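Local coordinates for Rubredoxin\:oxygen oxidoreductase (Desulfovibrio gigas, PDB 1E5D), which catalyses the four-electron reduction of one oxygen molecule to two water molecules, using a diiron centre and flavin mononucleotide, at residues A[184-189]-A[236-241]; A[221-224]-A[228-231]. One frame throughout, in Å; residues are numbered along the deposited sequence.

Contact 1: residues A[184-189]-A[236-241]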
ATOM      1  N   HIS A 184      30.550   4.381  -1.111  1.00 21.59           N
ATOM      2  CA  HIS A 184      29.423   3.478  -1.354  1.00 28.03           C
ATOM      3  C   HIS A 184      28.227   3.904  -0.517  1.00 20.23           C
ATOM      4  O   HIS A 184      27.074   3.884  -0.946  1.00 26.13           O
ATOM      5  CB  HIS A 184      29.810   2.028  -1.073  1.00 29.91           C
ATOM      6  CG  HIS A 184      30.344   1.808   0.305  1.00 42.66           C
ATOM      7  ND1 HIS A 184      31.692   1.874   0.592  1.00 46.96           N
ATOM      8  CD2 HIS A 184      29.719   1.526   1.472  1.00 46.61           C
ATOM      9  CE1 HIS A 184      31.863   1.636   1.882  1.00 49.51           C
ATOM     10  NE2 HIS A 184      30.683   1.422   2.444  1.00 47.96           N
ATOM     11  N   THR A 185      28.517   4.317   0.721  1.00 12.79           N
ATOM     12  CA  THR A 185      27.400   4.800   1.535  1.00 19.78           C
ATOM     13  C   THR A 185      26.817   6.064   0.911  1.00 14.83           C
ATOM     14  O   THR A 185      25.618   6.200   0.681  1.00 24.79           O
ATOM     15  CB  THR A 185      27.825   5.083   2.983  1.00 26.72           C
ATOM     16  OG1 THR A 185      28.365   3.889   3.566  1.00 38.08           O
ATOM     17  CG2 THR A 185      26.615   5.473   3.821  1.00 11.51           C
ATOM     18  N   LEU A 186      27.724   6.993   0.637  1.00 14.01           N
ATOM     19  CA  LEU A 186      27.323   8.276   0.082  1.00 14.12           C
ATOM     20  C   LEU A 186      26.563   8.101  -1.223  1.00 15.04           C
ATOM     21  O   LEU A 186      25.557   8.773  -1.451  1.00 19.24           O
ATOM     22  CB  LEU A 186      28.550   9.167  -0.137  1.00 14.97           C
ATOM     23  CG  LEU A 186      28.292  10.475  -0.884  1.00 18.76           C
ATOM     24  CD1 LEU A 186      27.205  11.266  -0.168  1.00 18.40           C
ATOM     25  CD2 LEU A 186      29.574  11.271  -1.028  1.00 16.47           C
ATOM     26  N   GLU A 187      27.065   7.206  -2.072  1.00 14.23           N
ATOM     27  CA  GLU A 187      26.473   7.040  -3.395  1.00 17.17           C
ATOM     28  C   GLU A 187      25.085   6.410  -3.314  1.00 17.23           C
ATOM     29  O   GLU A 187      24.156   6.863  -3.988  1.00 19.96           O
ATOM     30  CB  GLU A 187      27.372   6.197  -4.299  1.00 19.68           C
ATOM     31  CG  GLU A 187      27.116   6.416  -5.788  1.00 26.00           C
ATOM     32  CD  GLU A 187      26.030   5.497  -6.323  1.00 25.41           C
ATOM     33  OE1 GLU A 187      25.991   4.350  -5.821  1.00 31.27           O
ATOM     34  OE2 GLU A 187      25.231   5.926  -7.178  1.00 25.82           O
ATOM     35  N   ARG A 188      24.967   5.350  -2.528  1.00 10.39           N
ATOM     36  CA  ARG A 188      23.683   4.657  -2.418  1.00 14.65           C
ATOM     37  C   ARG A 188      22.610   5.629  -1.958  1.00 12.25           C
ATOM     38  O   ARG A 188      21.487   5.652  -2.454  1.00 18.97           O
ATOM     39  CB  ARG A 188      23.821   3.475  -1.466  1.00 14.12           C
ATOM     40  CG  ARG A 188      22.529   2.740  -1.165  1.00 31.34           C
ATOM     41  CD  ARG A 188      21.780   2.317  -2.418  1.00 42.16           C
ATOM     42  NE  ARG A 188      20.368   2.064  -2.157  1.00 52.65           N
ATOM     43  CZ  ARG A 188      19.683   0.974  -2.462  1.00 56.49           C
ATOM     44  NH1 ARG A 188      20.272  -0.044  -3.073  1.00 53.27           N
ATOM     45  NH2 ARG A 188      18.394   0.895  -2.157  1.00 65.98           N
ATOM     46  N   ALA A 189      22.954   6.478  -0.992  1.00 11.70           N
ATOM     47  CA  ALA A 189      21.975   7.433  -0.474  1.00 14.26           C
ATOM     48  C   ALA A 189      21.640   8.510  -1.495  1.00 14.03           C
ATOM     49  O   ALA A 189      20.532   9.049  -1.553  1.00 25.66           O
ATOM     50  CB  ALA A 189      22.496   8.060   0.810  1.00  0.72           C
ATOM     51  N   CYS A 236      32.601  17.455  -5.719  1.00 16.10           N
ATOM     52  CA  CYS A 236      31.524  18.143  -6.429  1.00 18.19           C
ATOM     53  C   CYS A 236      31.357  17.595  -7.832  1.00 25.43           C
ATOM     54  O   CYS A 236      30.264  17.612  -8.398  1.00 32.79           O
ATOM     55  CB  CYS A 236      31.825  19.646  -6.425  1.00  9.83           C
ATOM     56  SG  CYS A 236      31.754  20.306  -4.734  1.00 24.60           S
ATOM     57  N   THR A 237      32.453  17.095  -8.404  1.00 29.48           N
ATOM     58  CA  THR A 237      32.359  16.589  -9.777  1.00 28.95           C
ATOM     59  C   THR A 237      31.687  15.224  -9.755  1.00 23.39           C
ATOM     60  O   THR A 237      30.881  14.902 -10.626  1.00 28.91           O
ATOM     61  CB  THR A 237      33.730  16.530 -10.463  1.00 37.00           C
ATOM     62  OG1 THR A 237      34.204  17.870 -10.690  1.00 33.44           O
ATOM     63  CG2 THR A 237      33.628  15.877 -11.836  1.00 26.79           C
ATOM     64  N   PHE A 238      32.033  14.460  -8.730  1.00 19.29           N
ATOM     65  CA  PHE A 238      31.350  13.203  -8.444  1.00 20.86           C
ATOM     66  C   PHE A 238      29.838  13.419  -8.402  1.00 25.91           C
ATOM     67  O   PHE A 238      29.103  12.752  -9.138  1.00 32.25           O
ATOM     68  CB  PHE A 238      31.858  12.636  -7.128  1.00 22.47           C
ATOM     69  CG  PHE A 238      31.194  11.357  -6.663  1.00 28.85           C
ATOM     70  CD1 PHE A 238      31.419  10.157  -7.313  1.00 30.77           C
ATOM     71  CD2 PHE A 238      30.349  11.369  -5.566  1.00 28.15           C
ATOM     72  CE1 PHE A 238      30.818   8.988  -6.874  1.00 32.11           C
ATOM     73  CE2 PHE A 238      29.749  10.206  -5.121  1.00 30.45           C
ATOM     74  CZ  PHE A 238      29.982   9.008  -5.772  1.00 29.68           C
ATOM     75  N   ALA A 239      29.370  14.342  -7.563  1.00 21.17           N
ATOM     76  CA  ALA A 239      27.947  14.612  -7.425  1.00 21.79           C
ATOM     77  C   ALA A 239      27.271  14.846  -8.773  1.00 25.30           C
ATOM     78  O   ALA A 239      26.238  14.248  -9.093  1.00 34.91           O
ATOM     79  CB  ALA A 239      27.686  15.823  -6.531  1.00 16.19           C
ATOM     80  N   VAL A 240      27.860  15.738  -9.565  1.00 27.80           N
ATOM     81  CA  VAL A 240      27.274  16.124 -10.843  1.00 23.74           C
ATOM     82  C   VAL A 240      27.373  15.004 -11.869  1.00 21.96           C
ATOM     83  O   VAL A 240      26.449  14.808 -12.655  1.00 24.41           O
ATOM     84  CB  VAL A 240      27.957  17.387 -11.404  1.00 21.90           C
ATOM     85  CG1 VAL A 240      27.565  17.598 -12.857  1.00 21.69           C
ATOM     86  CG2 VAL A 240      27.591  18.583 -10.550  1.00 14.41           C
ATOM     87  N   GLN A 241      28.490  14.283 -11.844  1.00 21.11           N
ATOM     88  CA  GLN A 241      28.638  13.092 -12.663  1.00 29.47           C
ATOM     89  C   GLN A 241      27.416  12.192 -12.488  1.00 27.90           C
ATOM     90  O   GLN A 241      26.679  11.875 -13.413  1.00 40.04           O
ATOM     91  CB  GLN A 241      29.888  12.333 -12.242  1.00 47.72           C
ATOM     92  CG  GLN A 241      31.067  12.322 -13.189  1.00 65.32           C
ATOM     93  CD  GLN A 241      32.125  11.325 -12.733  1.00 81.39           C
ATOM     94  OE1 GLN A 241      31.832  10.353 -12.034  1.00 98.85           O
ATOM     95  NE2 GLN A 241      33.366  11.577 -13.132  1.00 96.11           N
TER
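Two helices of the metallo-beta-lactamase-like domain, 183-198 and 233-248, meet where Phe238 reaches across to Leu186 and Glu187. The backbones stay well apart, the nearest CA atoms being those of Glu187 and Ala239 at 8.7 Å, and a single aromatic side chain bridges the interval. Phe238 points its CB toward the other helix, and chi1 of 177° carries the ring on in that direction, leaving CZ and CE2 to make the contact. Its CZ lies 3.9 Å from Glu187 CG and 4.1 Å from Glu187 CB, while CE2 is 4.2 Å from Leu186 CD2. Glu187 thus offers its methylenes, not its charge, to the aromatic. Only 111 Å² is buried in all, the mark of a light contact between helices of the layer that packs on the six-stranded sheet of the lactamase-type fold; Val183 and Met190 of the first helix also touch the Phe238 ring. The Glu187 chain bends at chi2 (-88°), and the carboxylate plane stands 84° from the ring plane. OE2 is hydrogen-bonded to Tyr246 OH, which belongs to the same helix as Phe238, and forms a salt bridge with Arg191 NH1, tying the polar end of Glu187 to both helices.

Contact 2: residues A[221-224]-A[228-231]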
ATOM      1  N   PHE A 221      32.511  23.318  -3.269  1.00 16.89           N
ATOM      2  CA  PHE A 221      31.548  22.941  -2.268  1.00 19.04           C
ATOM      3  C   PHE A 221      30.127  22.898  -2.811  1.00 26.81           C
ATOM      4  O   PHE A 221      29.636  23.901  -3.343  1.00 22.84           O
ATOM      5  CB  PHE A 221      31.558  23.974  -1.140  1.00 19.37           C
ATOM      6  CG  PHE A 221      32.784  23.912  -0.255  1.00 21.73           C
ATOM      7  CD1 PHE A 221      32.843  22.985   0.771  1.00 23.93           C
ATOM      8  CD2 PHE A 221      33.843  24.779  -0.465  1.00 22.59           C
ATOM      9  CE1 PHE A 221      33.959  22.933   1.586  1.00 27.70           C
ATOM     10  CE2 PHE A 221      34.957  24.736   0.352  1.00 22.79           C
ATOM     11  CZ  PHE A 221      35.011  23.809   1.377  1.00 24.20           C
ATOM     12  N   ILE A 222      29.451  21.758  -2.662  1.00 21.31           N
ATOM     13  CA  ILE A 222      28.012  21.783  -2.926  1.00 18.98           C
ATOM     14  C   ILE A 222      27.259  21.589  -1.609  1.00 15.32           C
ATOM     15  O   ILE A 222      27.548  20.647  -0.885  1.00 15.43           O
ATOM     16  CB  ILE A 222      27.535  20.735  -3.936  1.00 18.25           C
ATOM     17  CG1 ILE A 222      28.070  21.001  -5.342  1.00 14.03           C
ATOM     18  CG2 ILE A 222      26.013  20.648  -3.901  1.00 15.04           C
ATOM     19  CD1 ILE A 222      28.088  19.794  -6.253  1.00 22.14           C
ATOM     20  N   CYS A 223      26.339  22.492  -1.344  1.00 18.59           N
ATOM     21  CA  CYS A 223      25.613  22.590  -0.089  1.00 20.36           C
ATOM     22  C   CYS A 223      24.119  22.372  -0.289  1.00 27.40           C
ATOM     23  O   CYS A 223      23.379  23.301  -0.615  1.00 27.13           O
ATOM     24  CB  CYS A 223      25.883  23.965   0.536  1.00 19.07           C
ATOM     25  SG  CYS A 223      27.645  24.325   0.760  1.00 20.71           S
ATOM     26  N   PRO A 224      23.693  21.126  -0.107  1.00 23.03           N
ATOM     27  CA  PRO A 224      22.276  20.759  -0.185  1.00 20.72           C
ATOM     28  C   PRO A 224      21.546  20.862   1.158  1.00 18.59           C
ATOM     29  O   PRO A 224      22.162  20.962   2.224  1.00 17.35           O
ATOM     30  CB  PRO A 224      22.368  19.300  -0.645  1.00 16.53           C
ATOM     31  CG  PRO A 224      23.600  18.786   0.005  1.00 19.91           C
ATOM     32  CD  PRO A 224      24.537  19.950   0.162  1.00 19.14           C
ATOM     33  N   VAL A 228      25.179  15.385   3.799  1.00 15.30           N
ATOM     34  CA  VAL A 228      26.505  15.977   3.942  1.00 19.07           C
ATOM     35  C   VAL A 228      26.802  16.981   2.838  1.00 24.47           C
ATOM     36  O   VAL A 228      26.181  17.003   1.782  1.00 26.13           O
ATOM     37  CB  VAL A 228      27.609  14.903   3.955  1.00 18.42           C
ATOM     38  CG1 VAL A 228      27.427  13.997   5.162  1.00 20.69           C
ATOM     39  CG2 VAL A 228      27.583  14.111   2.662  1.00  4.24           C
ATOM     40  N   ILE A 229      27.785  17.822   3.139  1.00 22.88           N
ATOM     41  CA  ILE A 229      28.258  18.806   2.176  1.00 18.92           C
ATOM     42  C   ILE A 229      29.314  18.208   1.261  1.00 17.19           C
ATOM     43  O   ILE A 229      30.185  17.469   1.732  1.00 18.95           O
ATOM     44  CB  ILE A 229      28.838  20.025   2.915  1.00 20.79           C
ATOM     45  CG1 ILE A 229      27.750  20.896   3.553  1.00 22.79           C
ATOM     46  CG2 ILE A 229      29.733  20.836   1.997  1.00 17.33           C
ATOM     47  CD1 ILE A 229      28.208  21.582   4.823  1.00 41.03           C
ATOM     48  N   PHE A 230      29.246  18.508  -0.030  1.00 20.08           N
ATOM     49  CA  PHE A 230      30.276  18.033  -0.955  1.00 22.04           C
ATOM     50  C   PHE A 230      31.478  18.966  -0.901  1.00 22.06           C
ATOM     51  O   PHE A 230      31.396  20.114  -1.346  1.00 23.78           O
ATOM     52  CB  PHE A 230      29.726  17.924  -2.379  1.00 17.54           C
ATOM     53  CG  PHE A 230      28.715  16.788  -2.508  1.00 15.09           C
ATOM     54  CD1 PHE A 230      29.145  15.494  -2.737  1.00 16.18           C
ATOM     55  CD2 PHE A 230      27.360  17.042  -2.386  1.00 11.18           C
ATOM     56  CE1 PHE A 230      28.236  14.456  -2.836  1.00 18.22           C
ATOM     57  CE2 PHE A 230      26.448  16.006  -2.479  1.00 11.32           C
ATOM     58  CZ  PHE A 230      26.886  14.715  -2.699  1.00 11.03           C
ATOM     59  N   ARG A 231      32.569  18.455  -0.341  1.00 16.23           N
ATOM     60  CA  ARG A 231      33.755  19.278  -0.105  1.00 22.55           C
ATOM     61  C   ARG A 231      34.908  18.884  -1.011  1.00 25.30           C
ATOM     62  O   ARG A 231      35.471  17.799  -0.911  1.00 32.93           O
ATOM     63  CB  ARG A 231      34.155  19.156   1.360  1.00 26.96           C
ATOM     64  CG  ARG A 231      35.361  19.957   1.818  1.00 21.49           C
ATOM     65  CD  ARG A 231      36.128  19.128   2.830  1.00 28.24           C
ATOM     66  NE  ARG A 231      35.968  19.554   4.211  1.00 29.07           N
ATOM     67  CZ  ARG A 231      36.022  18.739   5.256  1.00 26.88           C
ATOM     68  NH1 ARG A 231      36.227  17.440   5.090  1.00 17.88           N
ATOM     69  NH2 ARG A 231      35.874  19.204   6.489  1.00 48.01           N
TER
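Phe221 lays its ring alongside the aliphatic part of Arg231, the two side chains pointing the same way from a non-hydrogen-bonded antiparallel pair. Phe221 CE1 comes to 3.3 Å from Arg231 CG, a spacing shorter than normal van der Waals contact and doubtful in detail at this resolution, and the ring meets the methylenes obliquely. The guanidinium plane is turned 74° from the ring, so the two flat groups do not stack; Arg231 NH1 forms a salt bridge with Asp179 OD2, and the residue also makes a cation-pi contact with Phe177. In the plane of the Phe221 ring, Ile229 CG2 stands at the edge, 4.0 Å from CD1. A chi1 of -73° leaves that methyl turned toward the Phe221 strand, where it also lies 3.6 Å from Ile222 O.

Ile222 and Phe230 form the adjoining hydrogen-bonded pair, with both bonds 2.9 Å long: Ile222 N gives to Phe230 O on a lone pair, and Phe230 N gives to Ile222 O in the carbonyl plane (N-H...O 157°). Phe230 O is approached a second time, by Phe221 CA at 3.0 Å, in a CA-H...O contact. On the face carrying Ile222 and Phe230, the CB atoms are 3.9 Å apart, and Cys236 and Ala239 of helix 233-248 pack against both side chains. Toward the turn the pairing gives way to packing, where Pro224 CG rests 3.6 Å from Val228 O. The residues between Pro224 and Val228 include His226, a ligand of the diiron centre. The arrangement is a short antiparallel beta hairpin at the edge of the mixed six-stranded sheet, its turn carrying a metal ligand in this metallo-beta-lactamase fold.

How the contacts relate
Contact 2 is nested in sequence inside contact 1: helix 183-198 comes first, the hairpin of 221-224 and 228-231 follows, and helix 233-248 is the next element after strand 230-231. Their centres lie 11 Å apart, on the same side of the chain's centre. The two also touch. Leu186 CD2 approaches Phe230 CE1 to 3.9 Å, and Cys236 SG sits 3.4 Å from Phe230 O, so both helices pack on the hairpin. Contact 1 lies in the helical layer that packs against the sheet edge formed by contact 2, within the lactamase-like domain. The hairpin turn leads to the diiron centre through His226, whereas the side chain of Leu186 is about 10 Å from that of His226.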